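Local atomic coordinates of neutral ceramidase (PDB entry 2ZWS), a protein that hydrolyses the N-acyl linkage of ceramides to sphingosine and free fatty acid, and also runs the reverse synthesis, as a secreted zinc-dependent amidohydrolase. Residues G151-A156 with P180-L185; N155-R160 with S199-H204; A246-P251 with E411-A416. All coordinates share one frame; numbering follows the deposited sequence.

Interaction 1. Residues G151-A156 with P180-L185; sequences GELRNA and PQMSVL
Gly151 and Met182 face each other as an antiparallel hydrogen-bonded pair and close a two-bond ring: Gly151 N gives to Met182 O at 2.9 Å, and Met182 N returns to Gly151 O at 2.9 Å, the latter bond nearly straight at 166°. The pairing is a rung near the end of the ladder between strands 142-152 and 181-189 in the large mixed sheet. One step on, Glu152 and Gln181 form a non-hydrogen-bonded pair, and beyond it Leu153 N reaches Pro180 O at 2.8 Å, a bond that carries on the ladder where strand 142-152 ends. Pro180 O also receives a CA-H...O contact from Glu152 CA at 3.4 Å. The tight side is that of Met182, whose extended chain (CG anti to the backbone N, chi1 176°) bends at chi3 and brings CE to 3.8 Å from Leu153 CD2. Helix 265-286, through Lys279, Ala280 and Ile283, together with Phe201, packs on this apolar pair. The other side is looser: in one of its two conformers the exposed Glu152 lies alongside the proline ring, a tentative contact without a polar bond. Cohesion therefore rests on main-chain polarity: three N-H groups find carbonyls across the strand ends, while the side chains add an apolar patch toward the helix and, less firmly, an exposed carboxylate beside Pro180.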
ATOM      1  N   GLY A 151      -2.182 -20.803  -7.312  1.00 15.10           N
ATOM      2  CA  GLY A 151      -0.994 -21.656  -7.349  1.00 15.49           C
ATOM      3  C   GLY A 151      -0.140 -21.426  -6.131  1.00 16.25           C
ATOM      4  O   GLY A 151      -0.389 -20.505  -5.357  1.00 17.72           O
ATOM      5  N   GLU A 152       0.885 -22.257  -5.991  1.00 16.49           N
ATOM      6  CA  GLU A 152       1.709 -22.209  -4.802  0.50 16.19           C
ATOM      7  C   GLU A 152       3.041 -21.556  -5.123  1.00 15.92           C
ATOM      8  O   GLU A 152       3.779 -21.992  -6.017  1.00 16.73           O
ATOM      9  CB  GLU A 152       1.911 -23.612  -4.202  0.50 16.99           C
ATOM     10  CG  GLU A 152       0.629 -24.235  -3.646  0.50 18.31           C
ATOM     11  CD  GLU A 152       0.870 -25.255  -2.528  0.50 20.30           C
ATOM     12  OE1 GLU A 152       2.024 -25.696  -2.352  0.50 21.48           O
ATOM     13  OE2 GLU A 152      -0.104 -25.626  -1.835  0.50 20.58           O
ATOM     14  N   LEU A 153       3.341 -20.494  -4.374  1.00 15.81           N
ATOM     15  CA  LEU A 153       4.607 -19.758  -4.543  1.00 15.82           C
ATOM     16  C   LEU A 153       5.489 -20.069  -3.324  1.00 16.82           C
ATOM     17  O   LEU A 153       5.165 -19.655  -2.211  1.00 16.76           O
ATOM     18  CB  LEU A 153       4.321 -18.240  -4.691  1.00 15.65           C
ATOM     19  CG  LEU A 153       5.522 -17.288  -4.701  1.00 15.59           C
ATOM     20  CD1 LEU A 153       6.553 -17.722  -5.769  1.00 17.31           C
ATOM     21  CD2 LEU A 153       5.047 -15.839  -4.939  1.00 16.37           C
ATOM     22  N   ARG A 154       6.586 -20.809  -3.547  1.00 17.77           N
ATOM     23  CA  ARG A 154       7.373 -21.415  -2.443  1.00 19.28           C
ATOM     24  C   ARG A 154       8.446 -20.581  -1.729  1.00 19.92           C
ATOM     25  O   ARG A 154       8.613 -20.694  -0.507  1.00 21.30           O
ATOM     26  CB  ARG A 154       8.120 -22.668  -2.937  1.00 19.93           C
ATOM     27  CG  ARG A 154       7.300 -23.745  -3.566  1.00 21.07           C
ATOM     28  CD  ARG A 154       8.178 -24.990  -3.818  1.00 19.96           C
ATOM     29  NE  ARG A 154       9.336 -24.778  -4.696  1.00 19.64           N
ATOM     30  CZ  ARG A 154       9.285 -24.708  -6.024  1.00 22.58           C
ATOM     31  NH1 ARG A 154       8.128 -24.837  -6.673  1.00 23.48           N
ATOM     32  NH2 ARG A 154      10.404 -24.527  -6.718  1.00 22.09           N
ATOM     33  N   ASN A 155       9.191 -19.807  -2.515  1.00 17.84           N
ATOM     34  CA  ASN A 155      10.520 -19.264  -2.157  1.00 17.16           C
ATOM     35  C   ASN A 155      10.541 -17.710  -2.080  1.00 16.82           C
ATOM     36  O   ASN A 155      11.617 -17.081  -2.123  1.00 16.28           O
ATOM     37  CB  ASN A 155      11.485 -19.737  -3.258  1.00 18.53           C
ATOM     38  CG  ASN A 155      12.956 -19.551  -2.908  1.00 18.99           C
ATOM     39  OD1 ASN A 155      13.395 -19.840  -1.785  1.00 20.25           O
ATOM     40  ND2 ASN A 155      13.736 -19.105  -3.892  1.00 18.61           N
ATOM     41  N   ALA A 156       9.367 -17.102  -1.961  1.00 15.91           N
ATOM     42  CA  ALA A 156       9.287 -15.627  -1.926  1.00 15.20           C
ATOM     43  C   ALA A 156       9.164 -15.056  -0.502  1.00 15.30           C
ATOM     44  O   ALA A 156       9.447 -13.867  -0.279  1.00 15.84           O
ATOM     45  CB  ALA A 156       8.130 -15.126  -2.825  1.00 16.33           C
ATOM     46  N   PRO A 180       1.501 -20.298   0.988  1.00 15.92           N
ATOM     47  CA  PRO A 180       2.120 -20.222  -0.321  1.00 16.51           C
ATOM     48  C   PRO A 180       1.100 -19.845  -1.393  1.00 16.17           C
ATOM     49  O   PRO A 180       1.451 -19.679  -2.549  1.00 16.75           O
ATOM     50  CB  PRO A 180       2.614 -21.650  -0.533  1.00 17.40           C
ATOM     51  CG  PRO A 180       1.565 -22.457   0.106  1.00 17.38           C
ATOM     52  CD  PRO A 180       1.118 -21.677   1.334  1.00 16.42           C
ATOM     53  N   GLN A 181      -0.166 -19.694  -1.007  1.00 15.24           N
ATOM     54  CA  GLN A 181      -1.186 -19.505  -2.038  1.00 14.62           C
ATOM     55  C   GLN A 181      -1.179 -18.110  -2.638  1.00 14.18           C
ATOM     56  O   GLN A 181      -1.351 -17.118  -1.921  1.00 14.83           O
ATOM     57  CB  GLN A 181      -2.590 -19.825  -1.521  1.00 13.87           C
ATOM     58  CG  GLN A 181      -3.629 -19.755  -2.658  1.00 16.73           C
ATOM     59  CD  GLN A 181      -4.955 -20.374  -2.257  1.00 20.25           C
ATOM     60  OE1 GLN A 181      -5.248 -21.538  -2.584  1.00 24.02           O
ATOM     61  NE2 GLN A 181      -5.743 -19.625  -1.529  1.00 20.74           N
ATOM     62  N   MET A 182      -0.986 -18.059  -3.956  1.00 13.40           N
ATOM     63  CA  MET A 182      -1.292 -16.866  -4.717  1.00 13.67           C
ATOM     64  C   MET A 182      -2.574 -17.092  -5.536  1.00 13.36           C
ATOM     65  O   MET A 182      -2.721 -18.124  -6.209  1.00 13.69           O
ATOM     66  CB  MET A 182      -0.144 -16.510  -5.662  1.00 13.80           C
ATOM     67  CG  MET A 182      -0.472 -15.299  -6.552  1.00 14.88           C
ATOM     68  SD  MET A 182       0.875 -14.825  -7.632  1.00 15.91           S
ATOM     69  CE  MET A 182       2.005 -14.042  -6.446  1.00 17.25           C
ATOM     70  N   SER A 183      -3.488 -16.126  -5.494  1.00 12.82           N
ATOM     71  CA  SER A 183      -4.710 -16.144  -6.300  1.00 12.75           C
ATOM     72  C   SER A 183      -4.610 -15.004  -7.302  1.00 11.52           C
ATOM     73  O   SER A 183      -4.060 -13.941  -6.996  1.00 11.91           O
ATOM     74  CB  SER A 183      -5.938 -15.890  -5.402  1.00 12.96           C
ATOM     75  OG  SER A 183      -6.036 -16.879  -4.376  1.00 18.12           O
ATOM     76  N   VAL A 184      -5.141 -15.215  -8.506  1.00 11.38           N
ATOM     77  CA  VAL A 184      -5.151 -14.163  -9.526  1.00 12.26           C
ATOM     78  C   VAL A 184      -6.533 -14.037 -10.133  1.00 12.87           C
ATOM     79  O   VAL A 184      -7.109 -15.035 -10.579  1.00 12.73           O
ATOM     80  CB  VAL A 184      -4.085 -14.404 -10.648  1.00 12.52           C
ATOM     81  CG1 VAL A 184      -4.109 -13.255 -11.696  1.00 10.30           C
ATOM     82  CG2 VAL A 184      -2.694 -14.576 -10.053  1.00 14.63           C
ATOM     83  N   LEU A 185      -7.059 -12.805 -10.118  1.00 12.65           N
ATOM     84  CA  LEU A 185      -8.249 -12.445 -10.907  1.00 12.72           C
ATOM     85  C   LEU A 185      -7.774 -11.722 -12.174  1.00 13.63           C
ATOM     86  O   LEU A 185      -7.162 -10.645 -12.098  1.00 12.07           O
ATOM     87  CB  LEU A 185      -9.208 -11.544 -10.109  1.00 13.11           C
ATOM     88  CG  LEU A 185     -10.533 -11.133 -10.789  1.00 13.13           C
ATOM     89  CD1 LEU A 185     -11.398 -12.322 -11.155  1.00 13.49           C
ATOM     90  CD2 LEU A 185     -11.328 -10.218  -9.881  1.00 12.66           C
TER

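Interaction 2. Residues N155-R160 with S199-H204; sequences NASRNR and SWFPVH. Unlike the reference sequence in segment 155-160: Ser157 (reference Asn). With ZN (zinc ion), chain B.
Arg160 and His204 meet because the arginine starts with CG between its backbone N and carbonyl carbon (chi1 70°) and then runs extended to NE, carrying the guanidinium over one face of the imidazole. NH1 stands above the ring centre, 3.5 Å from His204 NE2, and the two planes are 34° apart. With CG anti to the backbone N (chi1 173°), Phe201 directs its ring toward Ala156 and Ser157; Ala156 CB approaches obliquely, 4.0 Å from CE1, as does Ser157 OG, 3.8 Å from CZ. Val203 CG2 lies 3.8 Å from Ser157 CB. Direct polar bonds between the segments are replaced by one water, which accepts from Ser157 OG at 2.7 Å and donates to Pro202 O at 2.8 Å. Ser157 differs from the reference sequence, which has Asn there.

The contact thus lays strand 157-159 and its flanks against the loop that follows strand 194-200 and delivers a zinc ligand. His204 NE2 binds zinc at 2.1 Å, beside His97, Glu411 and Tyr448, while ND1 is hydrogen-bonded to Leu249 O; together these two bonds fix the ring's rotation. Arg160 NE forms a salt bridge with Glu461, which gives the guanidinium a second partner. A cation over the face of a metal-bound imidazole would be expected to lower the ring's electron donation somewhat, with Glu461 offsetting part of that charge.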
ATOM      1  N   ASN A 155       9.191 -19.807  -2.515  1.00 17.84           N
ATOM      2  CA  ASN A 155      10.520 -19.264  -2.157  1.00 17.16           C
ATOM      3  C   ASN A 155      10.541 -17.710  -2.080  1.00 16.82           C
ATOM      4  O   ASN A 155      11.617 -17.081  -2.123  1.00 16.28           O
ATOM      5  CB  ASN A 155      11.485 -19.737  -3.258  1.00 18.53           C
ATOM      6  CG  ASN A 155      12.956 -19.551  -2.908  1.00 18.99           C
ATOM      7  OD1 ASN A 155      13.395 -19.840  -1.785  1.00 20.25           O
ATOM      8  ND2 ASN A 155      13.736 -19.105  -3.892  1.00 18.61           N
ATOM      9  N   ALA A 156       9.367 -17.102  -1.961  1.00 15.91           N
ATOM     10  CA  ALA A 156       9.287 -15.627  -1.926  1.00 15.20           C
ATOM     11  C   ALA A 156       9.164 -15.056  -0.502  1.00 15.30           C
ATOM     12  O   ALA A 156       9.447 -13.867  -0.279  1.00 15.84           O
ATOM     13  CB  ALA A 156       8.130 -15.126  -2.825  1.00 16.33           C
ATOM     14  N   SER A 157       8.729 -15.885   0.452  1.00 15.15           N
ATOM     15  CA  SER A 157       8.402 -15.435   1.804  1.00 14.99           C
ATOM     16  C   SER A 157       8.919 -16.375   2.875  1.00 14.35           C
ATOM     17  O   SER A 157       9.349 -17.506   2.588  1.00 15.42           O
ATOM     18  CB  SER A 157       6.886 -15.319   1.969  1.00 14.81           C
ATOM     19  OG  SER A 157       6.272 -16.571   1.700  1.00 15.39           O
ATOM     20  N   ARG A 158       8.912 -15.895   4.110  1.00 14.26           N
ATOM     21  CA  ARG A 158       9.290 -16.721   5.256  0.50 15.52           C
ATOM     22  C   ARG A 158       8.531 -16.223   6.476  1.00 15.74           C
ATOM     23  O   ARG A 158       8.185 -15.034   6.555  1.00 15.93           O
ATOM     24  CB  ARG A 158      10.806 -16.696   5.484  0.50 15.46           C
ATOM     25  CG  ARG A 158      11.365 -15.337   5.887  0.50 15.95           C
ATOM     26  CD  ARG A 158      12.865 -15.412   6.219  0.50 17.02           C
ATOM     27  NE  ARG A 158      13.113 -16.044   7.516  0.50 19.08           N
ATOM     28  CZ  ARG A 158      13.010 -15.440   8.700  0.50 21.30           C
ATOM     29  NH1 ARG A 158      12.687 -14.156   8.786  0.50 22.92           N
ATOM     30  NH2 ARG A 158      13.241 -16.127   9.808  0.50 23.44           N
ATOM     31  N   ASN A 159       8.253 -17.120   7.416  1.00 15.41           N
ATOM     32  CA  ASN A 159       7.579 -16.708   8.621  1.00 15.65           C
ATOM     33  C   ASN A 159       8.563 -16.082   9.592  1.00 16.16           C
ATOM     34  O   ASN A 159       9.572 -16.698   9.951  1.00 16.27           O
ATOM     35  CB  ASN A 159       6.881 -17.912   9.285  1.00 16.53           C
ATOM     36  CG  ASN A 159       5.866 -17.487  10.316  1.00 15.65           C
ATOM     37  OD1 ASN A 159       6.206 -16.868  11.340  1.00 17.03           O
ATOM     38  ND2 ASN A 159       4.600 -17.845  10.073  1.00 15.58           N
ATOM     39  N   ARG A 160       8.241 -14.892  10.077  1.00 15.92           N
ATOM     40  CA  ARG A 160       9.156 -14.160  10.964  1.00 16.67           C
ATOM     41  C   ARG A 160       8.870 -14.390  12.444  1.00 17.58           C
ATOM     42  O   ARG A 160       9.570 -13.871  13.323  1.00 18.36           O
ATOM     43  CB  ARG A 160       9.125 -12.656  10.599  1.00 16.08           C
ATOM     44  CG  ARG A 160       7.848 -12.002  10.961  1.00 15.51           C
ATOM     45  CD  ARG A 160       7.781 -10.559  10.505  1.00 16.11           C
ATOM     46  NE  ARG A 160       6.612  -9.913  11.087  1.00 16.75           N
ATOM     47  CZ  ARG A 160       6.273  -8.640  10.859  1.00 16.07           C
ATOM     48  NH1 ARG A 160       7.007  -7.870  10.040  1.00 17.79           N
ATOM     49  NH2 ARG A 160       5.207  -8.138  11.458  1.00 15.75           N
ATOM     50  N   SER A 199      -3.281  -9.819  -8.364  1.00 12.07           N
ATOM     51  CA  SER A 199      -2.636 -10.963  -7.681  1.00 12.81           C
ATOM     52  C   SER A 199      -2.738 -10.778  -6.159  1.00 12.86           C
ATOM     53  O   SER A 199      -2.454  -9.685  -5.646  1.00 13.36           O
ATOM     54  CB  SER A 199      -1.148 -11.045  -8.069  1.00 14.03           C
ATOM     55  OG  SER A 199      -0.377 -11.733  -7.093  1.00 17.35           O
ATOM     56  N   TRP A 200      -3.158 -11.823  -5.439  1.00 12.61           N
ATOM     57  CA  TRP A 200      -3.171 -11.776  -3.965  1.00 12.08           C
ATOM     58  C   TRP A 200      -2.177 -12.796  -3.449  1.00 12.04           C
ATOM     59  O   TRP A 200      -2.261 -13.992  -3.773  1.00 12.70           O
ATOM     60  CB  TRP A 200      -4.539 -12.150  -3.386  1.00 12.30           C
ATOM     61  CG  TRP A 200      -5.606 -11.117  -3.570  1.00 12.83           C
ATOM     62  CD1 TRP A 200      -5.902 -10.094  -2.721  1.00 12.72           C
ATOM     63  CD2 TRP A 200      -6.563 -11.039  -4.646  1.00 11.04           C
ATOM     64  NE1 TRP A 200      -6.967  -9.363  -3.200  1.00 12.40           N
ATOM     65  CE2 TRP A 200      -7.402  -9.921  -4.376  1.00 12.57           C
ATOM     66  CE3 TRP A 200      -6.805 -11.811  -5.806  1.00 12.67           C
ATOM     67  CZ2 TRP A 200      -8.459  -9.546  -5.212  1.00 13.40           C
ATOM     68  CZ3 TRP A 200      -7.868 -11.420  -6.661  1.00 13.27           C
ATOM     69  CH2 TRP A 200      -8.680 -10.289  -6.350  1.00 13.47           C
ATOM     70  N   PHE A 201      -1.230 -12.329  -2.654  1.00 12.14           N
ATOM     71  CA  PHE A 201      -0.200 -13.207  -2.087  1.00 11.89           C
ATOM     72  C   PHE A 201       0.390 -12.506  -0.858  1.00 12.16           C
ATOM     73  O   PHE A 201       0.707 -11.320  -0.943  1.00 13.50           O
ATOM     74  CB  PHE A 201       0.913 -13.497  -3.105  1.00 12.71           C
ATOM     75  CG  PHE A 201       2.063 -14.257  -2.524  1.00 12.49           C
ATOM     76  CD1 PHE A 201       3.259 -13.608  -2.246  1.00 13.11           C
ATOM     77  CD2 PHE A 201       1.972 -15.638  -2.286  1.00 13.42           C
ATOM     78  CE1 PHE A 201       4.338 -14.292  -1.682  1.00 14.24           C
ATOM     79  CE2 PHE A 201       3.055 -16.345  -1.702  1.00 14.15           C
ATOM     80  CZ  PHE A 201       4.244 -15.674  -1.417  1.00 13.11           C
ATOM     81  N   PRO A 202       0.518 -13.210   0.285  1.00 12.40           N
ATOM     82  CA  PRO A 202       0.995 -12.491   1.482  1.00 12.41           C
ATOM     83  C   PRO A 202       2.505 -12.482   1.643  1.00 13.48           C
ATOM     84  O   PRO A 202       3.136 -13.542   1.729  1.00 13.50           O
ATOM     85  CB  PRO A 202       0.347 -13.269   2.641  1.00 14.05           C
ATOM     86  CG  PRO A 202       0.269 -14.722   2.094  1.00 12.47           C
ATOM     87  CD  PRO A 202       0.179 -14.625   0.564  1.00 11.45           C
ATOM     88  N   VAL A 203       3.075 -11.283   1.728  1.00 12.95           N
ATOM     89  CA  VAL A 203       4.488 -11.104   2.072  1.00 12.95           C
ATOM     90  C   VAL A 203       4.694  -9.630   2.400  1.00 13.41           C
ATOM     91  O   VAL A 203       4.265  -8.785   1.618  1.00 13.39           O
ATOM     92  CB  VAL A 203       5.456 -11.588   0.933  1.00 13.77           C
ATOM     93  CG1 VAL A 203       5.249 -10.804  -0.411  1.00 13.45           C
ATOM     94  CG2 VAL A 203       6.922 -11.546   1.418  1.00 14.58           C
ATOM     95  N   HIS A 204       5.301  -9.334   3.551  1.00 13.18           N
ATOM     96  CA  HIS A 204       5.606  -7.931   3.868  1.00 13.43           C
ATOM     97  C   HIS A 204       6.381  -7.252   2.740  1.00 13.15           C
ATOM     98  O   HIS A 204       7.340  -7.808   2.202  1.00 14.26           O
ATOM     99  CB  HIS A 204       6.370  -7.776   5.188  1.00 13.61           C
ATOM    100  CG  HIS A 204       5.485  -7.525   6.363  1.00 14.40           C
ATOM    101  ND1 HIS A 204       4.678  -8.505   6.912  1.00 14.33           N
ATOM    102  CD2 HIS A 204       5.276  -6.401   7.094  1.00 13.00           C
ATOM    103  CE1 HIS A 204       3.991  -7.976   7.916  1.00 13.43           C
ATOM    104  NE2 HIS A 204       4.331  -6.701   8.036  1.00 16.74           N
TER
HETATM  105 ZN    ZN B 647       3.251  -5.162   8.997  1.00 14.79          ZN
HETATM  106  O   HOH W   1       3.624 -16.274   1.920  1.00 14.37           O
HETATM  107  O   HOH W   2       4.685  -3.659   9.395  1.00 20.14           O

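Interaction 3. Residues A246-P251 with E411-A416; sequences AGNLSP and EFTVMA. With ZN (zinc ion), chain B.
Gly247 and Asn248, the central residues of a type I beta turn from Ala246 to Leu249, meet the start of helix 414-428, where Thr413 is the N-cap. Two direct hydrogen bonds join the segments. Gly247 N gives to Phe412 O at 2.9 Å from above the carbonyl plane, 57° out of it, and Val414 N gives to Asn248 OD1 at 3.1 Å. The second bond lets a side-chain amide oxygen take up an N-H of the helix's first turn, while Thr413 OG1 accepts the capping bond from Ala416 N and is also bonded to Glu454. Water extends the polar set: one molecule accepts from both Ala246 N and Phe412 N, another from Asn248 ND2 and Met415 N.

Among the van der Waals contacts, Asn248 CG sits between its own backbone N and carbonyl carbon (chi1 52°), which brings the amide across Thr413, with CG 3.6 Å from Thr413 CB. Leu249 CD1 touches Val414 CG2 at 3.6 Å, the two side chains crossing at about a right angle. Gly247 CA lies 4.0 Å from Glu411 CB.

Two residues before the N-cap, Glu411 in strand 411-412 grips zinc with both carboxylate oxygens, and these also accept from the hydroxyls of Tyr441 and Tyr445. The chelate is uneven: Glu411 OE1 is 2.1 Å from the zinc, whereas Glu411 OE2 is 2.5 Å away.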
ATOM      1  N   ALA A 246      -0.657 -11.487   5.845  1.00 12.63           N
ATOM      2  CA  ALA A 246       0.821 -11.341   5.828  1.00 12.63           C
ATOM      3  C   ALA A 246       1.419 -10.913   7.174  1.00 13.60           C
ATOM      4  O   ALA A 246       2.611 -10.580   7.246  1.00 13.63           O
ATOM      5  CB  ALA A 246       1.217 -10.335   4.740  1.00 13.10           C
ATOM      6  N   GLY A 247       0.618 -10.948   8.237  1.00 13.40           N
ATOM      7  CA  GLY A 247       1.037 -10.386   9.515  1.00 13.65           C
ATOM      8  C   GLY A 247       2.368 -10.934  10.013  1.00 13.92           C
ATOM      9  O   GLY A 247       3.165 -10.202  10.632  1.00 14.75           O
ATOM     10  N   ASN A 248       2.604 -12.225   9.786  1.00 14.46           N
ATOM     11  CA  ASN A 248       3.826 -12.844  10.288  1.00 14.12           C
ATOM     12  C   ASN A 248       4.752 -13.320   9.167  1.00 14.70           C
ATOM     13  O   ASN A 248       5.578 -14.209   9.371  1.00 15.65           O
ATOM     14  CB  ASN A 248       3.531 -13.989  11.317  1.00 14.33           C
ATOM     15  CG  ASN A 248       2.536 -15.038  10.783  1.00 15.19           C
ATOM     16  OD1 ASN A 248       1.965 -14.877   9.694  1.00 14.29           O
ATOM     17  ND2 ASN A 248       2.353 -16.136  11.539  1.00 16.72           N
ATOM     18  N   LEU A 249       4.634 -12.694   7.986  1.00 13.96           N
ATOM     19  CA  LEU A 249       5.402 -13.111   6.810  1.00 14.44           C
ATOM     20  C   LEU A 249       6.302 -11.995   6.263  1.00 14.21           C
ATOM     21  O   LEU A 249       5.826 -10.905   5.911  1.00 14.64           O
ATOM     22  CB  LEU A 249       4.463 -13.580   5.693  1.00 14.37           C
ATOM     23  CG  LEU A 249       3.685 -14.872   5.924  1.00 16.81           C
ATOM     24  CD1 LEU A 249       2.617 -15.009   4.849  1.00 18.07           C
ATOM     25  CD2 LEU A 249       4.632 -16.042   5.815  1.00 18.43           C
ATOM     26  N   SER A 250       7.582 -12.315   6.151  1.00 14.01           N
ATOM     27  CA  SER A 250       8.608 -11.428   5.609  1.00 15.40           C
ATOM     28  C   SER A 250       9.081 -11.909   4.240  1.00 14.91           C
ATOM     29  O   SER A 250       8.938 -13.098   3.888  1.00 14.01           O
ATOM     30  CB  SER A 250       9.850 -11.483   6.504  1.00 16.77           C
ATOM     31  OG  SER A 250       9.588 -10.935   7.775  1.00 20.60           O
ATOM     32  N   PRO A 251       9.735 -11.024   3.474  1.00 15.14           N
ATOM     33  CA  PRO A 251      10.395 -11.522   2.258  1.00 15.13           C
ATOM     34  C   PRO A 251      11.421 -12.595   2.639  1.00 15.52           C
ATOM     35  O   PRO A 251      12.096 -12.520   3.701  1.00 16.92           O
ATOM     36  CB  PRO A 251      11.122 -10.285   1.710  1.00 15.63           C
ATOM     37  CG  PRO A 251      10.352  -9.125   2.294  1.00 17.40           C
ATOM     38  CD  PRO A 251       9.940  -9.571   3.674  1.00 15.32           C
ATOM     39  N   GLU A 411      -3.523  -6.461   9.902  1.00 12.79           N
ATOM     40  CA  GLU A 411      -2.533  -7.450   9.449  1.00 13.72           C
ATOM     41  C   GLU A 411      -2.833  -8.776  10.117  1.00 14.39           C
ATOM     42  O   GLU A 411      -2.608  -8.908  11.309  1.00 15.31           O
ATOM     43  CB  GLU A 411      -1.107  -7.031   9.845  1.00 14.61           C
ATOM     44  CG  GLU A 411      -0.794  -5.563   9.678  1.00 15.15           C
ATOM     45  CD  GLU A 411       0.686  -5.300   9.488  1.00 14.54           C
ATOM     46  OE1 GLU A 411       1.461  -6.180   8.971  1.00 12.16           O
ATOM     47  OE2 GLU A 411       1.096  -4.184   9.835  1.00 14.32           O
ATOM     48  N   PHE A 412      -3.315  -9.749   9.357  1.00 13.50           N
ATOM     49  CA  PHE A 412      -3.646 -11.045   9.939  1.00 13.50           C
ATOM     50  C   PHE A 412      -2.504 -12.017   9.729  1.00 14.43           C
ATOM     51  O   PHE A 412      -1.956 -12.114   8.653  1.00 13.60           O
ATOM     52  CB  PHE A 412      -4.918 -11.582   9.292  1.00 13.59           C
ATOM     53  CG  PHE A 412      -6.157 -10.845   9.715  1.00 12.46           C
ATOM     54  CD1 PHE A 412      -6.376  -9.509   9.311  1.00 10.15           C
ATOM     55  CD2 PHE A 412      -7.118 -11.471  10.489  1.00 14.14           C
ATOM     56  CE1 PHE A 412      -7.509  -8.822   9.733  1.00 11.83           C
ATOM     57  CE2 PHE A 412      -8.266 -10.791  10.874  1.00 14.20           C
ATOM     58  CZ  PHE A 412      -8.463  -9.451  10.495  1.00 14.28           C
ATOM     59  N   THR A 413      -2.166 -12.782  10.755  1.00 13.90           N
ATOM     60  CA  THR A 413      -1.174 -13.826  10.559  1.00 14.17           C
ATOM     61  C   THR A 413      -1.763 -14.908   9.678  1.00 14.00           C
ATOM     62  O   THR A 413      -2.972 -14.947   9.454  1.00 14.70           O
ATOM     63  CB  THR A 413      -0.822 -14.503  11.864  1.00 14.40           C
ATOM     64  OG1 THR A 413      -2.023 -15.044  12.443  1.00 16.18           O
ATOM     65  CG2 THR A 413      -0.154 -13.520  12.813  1.00 16.14           C
ATOM     66  N   VAL A 414      -0.900 -15.793   9.181  1.00 13.89           N
ATOM     67  CA  VAL A 414      -1.349 -16.866   8.273  1.00 14.52           C
ATOM     68  C   VAL A 414      -2.581 -17.588   8.858  1.00 14.35           C
ATOM     69  O   VAL A 414      -3.625 -17.655   8.214  1.00 14.62           O
ATOM     70  CB  VAL A 414      -0.204 -17.874   7.968  1.00 14.73           C
ATOM     71  CG1 VAL A 414      -0.732 -19.133   7.216  1.00 15.10           C
ATOM     72  CG2 VAL A 414       0.919 -17.187   7.173  1.00 14.37           C
ATOM     73  N   MET A 415      -2.468 -18.126  10.079  1.00 14.42           N
ATOM     74  CA  MET A 415      -3.569 -18.927  10.612  1.00 14.84           C
ATOM     75  C   MET A 415      -4.767 -18.069  10.999  1.00 14.20           C
ATOM     76  O   MET A 415      -5.924 -18.540  10.949  1.00 14.82           O
ATOM     77  CB  MET A 415      -3.121 -19.799  11.798  1.00 16.22           C
ATOM     78  CG  MET A 415      -2.146 -20.925  11.439  1.00 17.66           C
ATOM     79  SD  MET A 415      -2.520 -21.779   9.867  1.00 19.49           S
ATOM     80  CE  MET A 415      -4.193 -22.434  10.105  1.00 20.30           C
ATOM     81  N   ALA A 416      -4.532 -16.806  11.364  1.00 14.79           N
ATOM     82  CA  ALA A 416      -5.681 -15.942  11.694  1.00 14.56           C
ATOM     83  C   ALA A 416      -6.545 -15.742  10.441  1.00 15.09           C
ATOM     84  O   ALA A 416      -7.783 -15.809  10.501  1.00 15.32           O
ATOM     85  CB  ALA A 416      -5.229 -14.621  12.304  1.00 15.21           C
TER
HETATM   86 ZN    ZN B 647       3.251  -5.162   8.997  1.00 14.79          ZN
HETATM   87  O   HOH W   3      -2.937  -9.305   6.405  1.00 20.00           O
HETATM   88  O   HOH W   4       0.086 -18.020  11.612  1.00 15.62           O
HETATM   89  O   HOH W   2       4.685  -3.659   9.395  1.00 20.14           O

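In the fold
Interactions 1 and 2 share Asn155 and Ala156, and their centres are about 8 Å apart; Ser183 O and Trp200 N, 2.8 Å apart, join them in the large sheet, and Met182 CE packs on Phe201 CB at 3.6 Å. Interaction 3 lies about 8 Å from interaction 2, centre to centre, and about 14 Å from interaction 1. Strands 157-159 and 249-251 pair between them, with Arg158 N 2.8 Å from Ser250 O and Arg160 N 2.8 Å from Asn248 O. Interactions 2 and 3 each supply a zinc ligand and share the zinc-bound water; strand 249-251 also holds Ser250, the nucleophile by similarity. Interaction 1 remains a surface contact where the strands end, away from the zinc.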